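Local coordinates for protein UDP-glucose 4-epimerase (Brucella ovis, PDB 4WOK) that probably interconverts UDP-glucose and UDP-galactose by inverting the sugar's C4 centre, using a bound NAD as its redox cofactor, at residues A[50-54]-A[55-59]; A[63-66]-A[67-71]; A[268-271]-A[272-276]. The protein carries 2 engineered substitutions. All coordinates share one frame; numbering follows the deposited sequence.

Contact 1: residues A[50-54]-A[55-59]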
loop_
_atom_site.group_PDB
_atom_site.type_symbol
_atom_site.label_atom_id
_atom_site.label_comp_id
_atom_site.label_asym_id
_atom_site.label_seq_id
_atom_site.Cartn_x
_atom_site.Cartn_y
_atom_site.Cartn_z
ATOM N N SER A 50 -13.359 -12.253 -6.578
ATOM C CA SER A 50 -14.605 -11.782 -5.975
ATOM C C SER A 50 -14.525 -10.335 -5.492
ATOM O O SER A 50 -15.548 -9.732 -5.165
ATOM C CB SER A 50 -14.995 -12.671 -4.792
ATOM O OG SER A 50 -13.963 -12.646 -3.828
ATOM N N ALA A 51 -13.318 -9.776 -5.441
ATOM C CA ALA A 51 -13.155 -8.379 -5.025
ATOM C C ALA A 51 -13.257 -7.415 -6.220
ATOM O O ALA A 51 -13.137 -6.202 -6.060
ATOM C CB ALA A 51 -11.822 -8.184 -4.310
ATOM N N VAL A 52 -13.452 -7.960 -7.413
ATOM C CA VAL A 52 -13.547 -7.121 -8.601
ATOM C C VAL A 52 -15.035 -6.884 -8.869
ATOM O O VAL A 52 -15.668 -7.605 -9.643
ATOM C CB VAL A 52 -12.839 -7.764 -9.810
ATOM C CG1 VAL A 52 -12.861 -6.828 -11.010
ATOM C CG2 VAL A 52 -11.368 -8.101 -9.455
ATOM N N ARG A 53 -15.592 -5.877 -8.200
ATOM C CA ARG A 53 -17.039 -5.701 -8.178
ATOM C C ARG A 53 -17.507 -4.429 -8.848
ATOM O O ARG A 53 -18.704 -4.182 -8.883
ATOM C CB ARG A 53 -17.558 -5.697 -6.733
ATOM C CG ARG A 53 -16.990 -6.834 -5.884
ATOM C CD ARG A 53 -17.558 -6.813 -4.453
ATOM N NE ARG A 53 -16.810 -7.734 -3.590
ATOM C CZ ARG A 53 -16.771 -7.643 -2.264
ATOM N NH1 ARG A 53 -17.438 -6.667 -1.653
ATOM N NH2 ARG A 53 -16.054 -8.516 -1.546
ATOM N N TRP A 54 -16.587 -3.616 -9.358
ATOM C CA TRP A 54 -16.980 -2.267 -9.798
ATOM C C TRP A 54 -16.710 -1.964 -11.262
ATOM O O TRP A 54 -16.848 -0.822 -11.692
ATOM C CB TRP A 54 -16.292 -1.221 -8.918
ATOM C CG TRP A 54 -16.836 -1.272 -7.530
ATOM C CD1 TRP A 54 -17.936 -0.625 -7.058
ATOM C CD2 TRP A 54 -16.344 -2.073 -6.457
ATOM N NE1 TRP A 54 -18.149 -0.957 -5.743
ATOM C CE2 TRP A 54 -17.172 -1.842 -5.345
ATOM C CE3 TRP A 54 -15.260 -2.943 -6.318
ATOM C CZ2 TRP A 54 -16.967 -2.458 -4.108
ATOM C CZ3 TRP A 54 -15.055 -3.557 -5.085
ATOM C CH2 TRP A 54 -15.901 -3.309 -4.003
ATOM N N GLY A 55 -16.348 -2.988 -12.022
ATOM C CA GLY A 55 -16.139 -2.845 -13.451
ATOM C C GLY A 55 -15.549 -4.111 -14.067
ATOM O O GLY A 55 -15.607 -5.191 -13.478
ATOM N N ASP A 56 -14.976 -3.982 -15.258
ATOM C CA ASP A 56 -14.477 -5.139 -15.994
ATOM C C ASP A 56 -13.281 -5.770 -15.308
ATOM O O ASP A 56 -12.588 -5.129 -14.524
ATOM C CB ASP A 56 -14.092 -4.750 -17.414
ATOM C CG ASP A 56 -15.304 -4.546 -18.313
ATOM O OD1 ASP A 56 -16.431 -4.564 -17.795
ATOM O OD2 ASP A 56 -15.117 -4.376 -19.534
ATOM N N PHE A 57 -13.065 -7.043 -15.613
ATOM C CA PHE A 57 -11.933 -7.801 -15.085
ATOM C C PHE A 57 -11.171 -8.446 -16.221
ATOM O O PHE A 57 -11.751 -9.099 -17.079
ATOM C CB PHE A 57 -12.401 -8.863 -14.096
ATOM C CG PHE A 57 -11.290 -9.798 -13.640
ATOM C CD1 PHE A 57 -10.146 -9.292 -13.043
ATOM C CD2 PHE A 57 -11.397 -11.170 -13.819
ATOM C CE1 PHE A 57 -9.110 -10.155 -12.606
ATOM C CE2 PHE A 57 -10.380 -12.029 -13.395
ATOM C CZ PHE A 57 -9.235 -11.519 -12.797
ATOM N N VAL A 58 -9.866 -8.226 -16.246
ATOM C CA VAL A 58 -9.003 -8.912 -17.177
ATOM C C VAL A 58 -8.021 -9.698 -16.341
ATOM O O VAL A 58 -7.219 -9.096 -15.638
ATOM C CB VAL A 58 -8.253 -7.945 -18.086
ATOM C CG1 VAL A 58 -7.308 -8.704 -19.021
ATOM C CG2 VAL A 58 -9.242 -7.086 -18.903
ATOM N N GLU A 59 -8.092 -11.025 -16.383
ATOM C CA GLU A 59 -7.070 -11.827 -15.705
ATOM C C GLU A 59 -5.817 -11.812 -16.558
ATOM O O GLU A 59 -5.865 -12.095 -17.755
ATOM C CB GLU A 59 -7.526 -13.272 -15.478
ATOM C CG GLU A 59 -6.620 -14.070 -14.513
ATOM C CD GLU A 59 -5.286 -14.548 -15.121
ATOM O OE1 GLU A 59 -5.303 -15.121 -16.227
ATOM O OE2 GLU A 59 -4.215 -14.395 -14.470
HETATM O O HOH W 1 -17.486 -6.104 -11.445
#
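Val-52 and Phe-57 bring their CA atoms within 6.7 Å of each other as the chain comes off a 3-10 turn at Ser-50 and Ala-51, rounds Gly-55 and enters strand 57-59, the edge of the parallel sheet of the Rossmann-type domain. Gly-55 crosses the bend almost fully stretched, a backbone shape that glycine takes readily. Beside it one water gives hydrogen bonds to two carbonyls, Val-52 O at 3.0 Å and Gly-55 O at 2.9 Å, and so ties the two limbs together. The side chains of Val-52 and Phe-57 cross at about a right angle. With CG1 of Val-52 anti to the backbone N (chi1 -176°), this methyl lies 3.7 Å from Phe-57 CB, while the other branch, CG2, approaches Phe-57 CD1 obliquely at 4.0 Å. Both residues also rest on Val-40 of strand 37-42. On the first limb, Arg-53 NE donates to Ser-50 O at 2.8 Å; the bond is straight (167°) and lies in both the carbonyl and the guanidinium planes. NH1 of the same group bonds to Glu-189 O, and these two bonds limit its rotation. Arg-53 CB sits 3.6 Å above one face of the Trp-54 indole, toward its rim, and the indole packs on Pro-38 and on Lys-29 and Ala-32 of helix 22-33. The limbs are thus linked by apolar packing of the valine methyls on Phe-57 CB and CD1, plus a shared water; the direct arginine-to-carbonyl bond belongs to the first limb, while Asp-56 on the second turns to Tyr-75.

Contact 2: residues A[63-66]-A[67-71]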
loop_
_atom_site.group_PDB
_atom_site.type_symbol
_atom_site.label_atom_id
_atom_site.label_comp_id
_atom_site.label_asym_id
_atom_site.label_seq_id
_atom_site.Cartn_x
_atom_site.Cartn_y
_atom_site.Cartn_z
ATOM N N LEU A 63 3.707 -9.268 -16.606
ATOM C CA LEU A 63 4.818 -9.738 -17.436
ATOM C C LEU A 63 4.366 -10.246 -18.820
ATOM O O LEU A 63 5.192 -10.531 -19.683
ATOM C CB LEU A 63 5.587 -10.855 -16.706
ATOM C CG LEU A 63 6.340 -10.374 -15.458
ATOM C CD1 LEU A 63 6.785 -11.589 -14.581
ATOM C CD2 LEU A 63 7.549 -9.527 -15.864
ATOM N N ASP A 64 3.060 -10.421 -18.997
ATOM C CA ASP A 64 2.495 -10.852 -20.275
ATOM C C ASP A 64 2.291 -9.580 -21.091
ATOM O O ASP A 64 1.196 -9.015 -21.104
ATOM C CB ASP A 64 1.182 -11.603 -20.044
ATOM C CG ASP A 64 0.525 -12.116 -21.330
ATOM O OD1 ASP A 64 0.970 -11.798 -22.457
ATOM O OD2 ASP A 64 -0.461 -12.869 -21.188
ATOM N N GLN A 65 3.349 -9.096 -21.729
ATOM C CA GLN A 65 3.301 -7.739 -22.266
ATOM C C GLN A 65 2.284 -7.608 -23.402
ATOM O O GLN A 65 1.626 -6.580 -23.501
ATOM C CB GLN A 65 4.667 -7.265 -22.754
ATOM C CG GLN A 65 4.689 -5.734 -22.934
ATOM C CD GLN A 65 5.993 -5.224 -23.488
ATOM O OE1 GLN A 65 6.936 -4.967 -22.742
ATOM N NE2 GLN A 65 6.061 -5.081 -24.800
ATOM N N ALA A 66 2.123 -8.646 -24.222
ATOM C CA ALA A 66 1.113 -8.587 -25.294
ATOM C C ALA A 66 -0.285 -8.400 -24.709
ATOM O O ALA A 66 -1.075 -7.587 -25.186
ATOM C CB ALA A 66 1.154 -9.848 -26.164
ATOM N N ARG A 67 -0.598 -9.155 -23.666
ATOM C CA ARG A 67 -1.923 -9.080 -23.086
ATOM C C ARG A 67 -2.157 -7.728 -22.430
ATOM O O ARG A 67 -3.260 -7.198 -22.469
ATOM C CB ARG A 67 -2.125 -10.195 -22.063
ATOM C CG ARG A 67 -3.564 -10.318 -21.557
ATOM C CD ARG A 67 -3.718 -11.651 -20.857
ATOM N NE ARG A 67 -5.071 -11.864 -20.369
ATOM C CZ ARG A 67 -6.082 -12.280 -21.122
ATOM N NH1 ARG A 67 -5.896 -12.526 -22.419
ATOM N NH2 ARG A 67 -7.277 -12.442 -20.576
ATOM N N LEU A 68 -1.120 -7.183 -21.806
ATOM C CA LEU A 68 -1.244 -5.877 -21.166
ATOM C C LEU A 68 -1.435 -4.766 -22.213
ATOM O O LEU A 68 -2.288 -3.882 -22.063
ATOM C CB LEU A 68 -0.013 -5.617 -20.302
ATOM C CG LEU A 68 -0.017 -4.447 -19.326
ATOM C CD1 LEU A 68 -1.266 -4.452 -18.429
ATOM C CD2 LEU A 68 1.253 -4.550 -18.499
ATOM N N VAL A 69 -0.652 -4.819 -23.284
ATOM C CA VAL A 69 -0.828 -3.866 -24.386
ATOM C C VAL A 69 -2.224 -3.973 -25.004
ATOM O O VAL A 69 -2.892 -2.957 -25.268
ATOM C CB VAL A 69 0.250 -4.084 -25.466
ATOM C CG1 VAL A 69 -0.098 -3.346 -26.752
ATOM C CG2 VAL A 69 1.618 -3.637 -24.945
ATOM N N GLU A 70 -2.671 -5.202 -25.231
ATOM C CA GLU A 70 -3.998 -5.452 -25.789
ATOM C C GLU A 70 -5.056 -4.777 -24.931
ATOM O O GLU A 70 -5.994 -4.147 -25.430
ATOM C CB GLU A 70 -4.256 -6.951 -25.859
ATOM C CG GLU A 70 -5.579 -7.372 -26.480
ATOM C CD GLU A 70 -5.750 -8.885 -26.415
ATOM O OE1 GLU A 70 -5.114 -9.600 -27.219
ATOM O OE2 GLU A 70 -6.495 -9.365 -25.533
ATOM N N THR A 71 -4.878 -4.913 -23.623
ATOM C CA THR A 71 -5.825 -4.359 -22.670
ATOM C C THR A 71 -5.830 -2.849 -22.714
ATOM O O THR A 71 -6.893 -2.223 -22.731
ATOM C CB THR A 71 -5.499 -4.826 -21.249
ATOM O OG1 THR A 71 -5.601 -6.250 -21.199
ATOM C CG2 THR A 71 -6.483 -4.219 -20.249
#
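Arg-67 lays its aliphatic stem against the carboxylate of Asp-64 at the start of helix 65-75. Asp-64, centre of an inverse gamma turn, is the N-cap: with CG anti to its own backbone N (chi1 -179°), its OD1 swings over the first turn and takes a weak bond from Arg-67 N at 3.3 Å. The second oxygen, OD2, lies alongside the stem, 3.3 Å from Arg-67 CB and 3.5 Å from Arg-67 CD. From there the arginine runs on extended, so that the charged groups stay apart, with OD2 of Asp-64 4.8 Å from Arg-67 NE and the carboxylate and guanidinium planes 26° apart. NE instead donates to Glu-59 O on strand 57-59. At the other end of the residue, Arg-67 O accepts both Thr-71 N and Thr-71 OG1, the hydroxyl at 2.8 Å, and the two donors reach it from opposite faces of the carbonyl plane. Ala-66 takes part chiefly through its backbone, its O receiving Glu-70 N at 2.9 Å. Gln-65 combines both kinds of contact: its O accepts Val-69 N at 2.9 Å while Val-69 CG2 packs 3.3 Å from the same oxygen, and its side chain touches Ser-109 and Asp-112 on helix 96-116. The chemistry is that of a helix start. The acidic cap accepts, weakly, from a first-turn amide, and its negative charge would probably suit both the positive end of the helix dipole and the nearby guanidinium, which is directed to the neighbouring strand instead of being paired with the cap.

Contact 3: residues A[268-271]-A[272-276]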
loop_
_atom_site.group_PDB
_atom_site.type_symbol
_atom_site.label_atom_id
_atom_site.label_comp_id
_atom_site.label_asym_id
_atom_site.label_seq_id
_atom_site.Cartn_x
_atom_site.Cartn_y
_atom_site.Cartn_z
ATOM N N SER A 268 2.162 2.827 18.527
ATOM C CA SER A 268 2.915 1.725 19.111
ATOM C C SER A 268 2.117 0.423 19.087
ATOM O O SER A 268 0.891 0.435 18.957
ATOM C CB SER A 268 3.327 2.053 20.548
ATOM O OG SER A 268 2.265 1.782 21.439
ATOM N N ILE A 269 2.823 -0.695 19.209
ATOM C CA ILE A 269 2.194 -2.015 19.288
ATOM C C ILE A 269 1.208 -2.083 20.452
ATOM O O ILE A 269 0.096 -2.611 20.320
ATOM C CB ILE A 269 3.249 -3.139 19.469
ATOM C CG1 ILE A 269 4.286 -3.115 18.342
ATOM C CG2 ILE A 269 2.572 -4.494 19.585
ATOM C CD1 ILE A 269 3.784 -3.633 17.020
ATOM N N ARG A 270 1.633 -1.552 21.597
ATOM C CA ARG A 270 0.804 -1.558 22.794
ATOM C C ARG A 270 -0.516 -0.842 22.534
ATOM O O ARG A 270 -1.579 -1.364 22.876
ATOM C CB ARG A 270 1.545 -0.916 23.974
ATOM C CG ARG A 270 0.751 -0.894 25.277
ATOM C CD ARG A 270 0.516 -2.304 25.820
ATOM N NE ARG A 270 1.761 -2.953 26.231
ATOM C CZ ARG A 270 1.954 -4.269 26.237
ATOM N NH1 ARG A 270 0.981 -5.090 25.853
ATOM N NH2 ARG A 270 3.124 -4.765 26.622
ATOM N N GLU A 271 -0.453 0.333 21.904
ATOM C CA GLU A 271 -1.662 1.095 21.595
ATOM C C GLU A 271 -2.634 0.256 20.780
ATOM O O GLU A 271 -3.837 0.240 21.035
ATOM C CB GLU A 271 -1.334 2.368 20.820
ATOM C CG GLU A 271 -0.489 3.403 21.545
ATOM C CD GLU A 271 -0.189 4.598 20.649
ATOM O OE1 GLU A 271 -1.135 5.349 20.327
ATOM O OE2 GLU A 271 0.978 4.776 20.241
ATOM N N ILE A 272 -2.092 -0.441 19.786
ATOM C CA ILE A 272 -2.903 -1.271 18.914
ATOM C C ILE A 272 -3.565 -2.401 19.691
ATOM O O ILE A 272 -4.771 -2.606 19.604
ATOM C CB ILE A 272 -2.055 -1.845 17.760
ATOM C CG1 ILE A 272 -1.774 -0.740 16.741
ATOM C CG2 ILE A 272 -2.766 -3.016 17.091
ATOM C CD1 ILE A 272 -0.657 -1.060 15.791
ATOM N N VAL A 273 -2.768 -3.128 20.459
ATOM C CA VAL A 273 -3.282 -4.216 21.272
ATOM C C VAL A 273 -4.339 -3.703 22.255
ATOM O O VAL A 273 -5.415 -4.290 22.388
ATOM C CB VAL A 273 -2.132 -4.916 22.019
ATOM C CG1 VAL A 273 -2.647 -5.692 23.213
ATOM C CG2 VAL A 273 -1.376 -5.812 21.055
ATOM N N GLN A 274 -4.047 -2.584 22.904
ATOM C CA GLN A 274 -4.998 -1.974 23.835
ATOM C C GLN A 274 -6.302 -1.604 23.146
ATOM O O GLN A 274 -7.384 -1.873 23.662
ATOM C CB GLN A 274 -4.400 -0.727 24.476
ATOM C CG GLN A 274 -3.279 -0.987 25.452
ATOM C CD GLN A 274 -2.669 0.308 25.960
ATOM O OE1 GLN A 274 -2.434 1.243 25.187
ATOM N NE2 GLN A 274 -2.421 0.374 27.263
ATOM N N SER A 275 -6.188 -0.987 21.972
ATOM C CA SER A 275 -7.354 -0.551 21.215
ATOM C C SER A 275 -8.232 -1.738 20.822
ATOM O O SER A 275 -9.456 -1.674 20.936
ATOM C CB SER A 275 -6.917 0.229 19.970
ATOM O OG SER A 275 -8.036 0.756 19.279
ATOM N N ILE A 276 -7.605 -2.820 20.364
ATOM C CA ILE A 276 -8.330 -4.036 20.002
ATOM C C ILE A 276 -9.118 -4.617 21.184
ATOM O O ILE A 276 -10.290 -4.983 21.046
ATOM C CB ILE A 276 -7.370 -5.113 19.470
ATOM C CG1 ILE A 276 -6.784 -4.683 18.123
ATOM C CG2 ILE A 276 -8.077 -6.453 19.337
ATOM C CD1 ILE A 276 -5.675 -5.584 17.622
#
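Arg-270 and Gln-274 cross at about a right angle on the outer side of helix 269-280, which opens with a capping box formed by Ser-268 and Glu-271. In the box each side chain serves the other's backbone. Ser-268 OG accepts from Glu-271 N at 3.1 Å, and Glu-271 OE2 accepts from Ser-268 N at 2.9 Å. Glu-271 has CG beside its own backbone N (chi1 -64°) and then runs on extended, which brings the carboxylate back to the helix start; there OE2 is met from above the carboxylate plane, 53° out of it. The serine hydroxyl has a second partner, Asp-226, and Thr-228 OG1 bonds to the first-turn amide Arg-270 N, so a loop is stitched onto this terminus. Further along, with CG anti to the backbone N, Arg-270 CG lies 3.7 Å from Gln-274 CD; the bend at chi2 then sets Arg-270 CD 4.0 Å from Gln-274 CG. The glutamine is straight beyond CG, and its amide stands 64° from the guanidinium plane. This is a contact of the arginine stem with the amide, while the arginine side chain also touches Met-288 of strand 286-289. On the inner side, Ile-272 turns CG1 beside its backbone N, where it lies 3.7 Å from Ser-268 O; its side chain touches Leu-200 of helix 200-209. Val-273 CG2, likewise beside N, lies 4.4 Å from Ile-269 CG2, a loose apolar contact. Ser-275 faces helix 319-326, so the helix is packed between other elements of the C-terminal part. Closest of the glutamine side-chain contacts, Gln-274 CG rests 3.1 Å from Arg-270 O, the same oxygen to which Gln-274 N donates.

In the fold
Contacts 1 and 2 follow each other in the chain as strand 57-59 and helix 65-75 on the same side of the molecule, their centres about 17 Å apart. They meet directly: Glu-59 O lies 2.7 Å from Arg-67 NE, a probable hydrogen bond, and Val-58 CG1 packs 3.7 Å from Thr-71 OG1. The side chains of Val-52 and Leu-68 are each about 8 Å from the bound NAD. Contact 3 stands apart, its centre about 35 Å from that of contact 1 and 44 Å from that of contact 2. Its Ile-272 side chain is about 12 Å from NAD and 13 Å from the zinc ion.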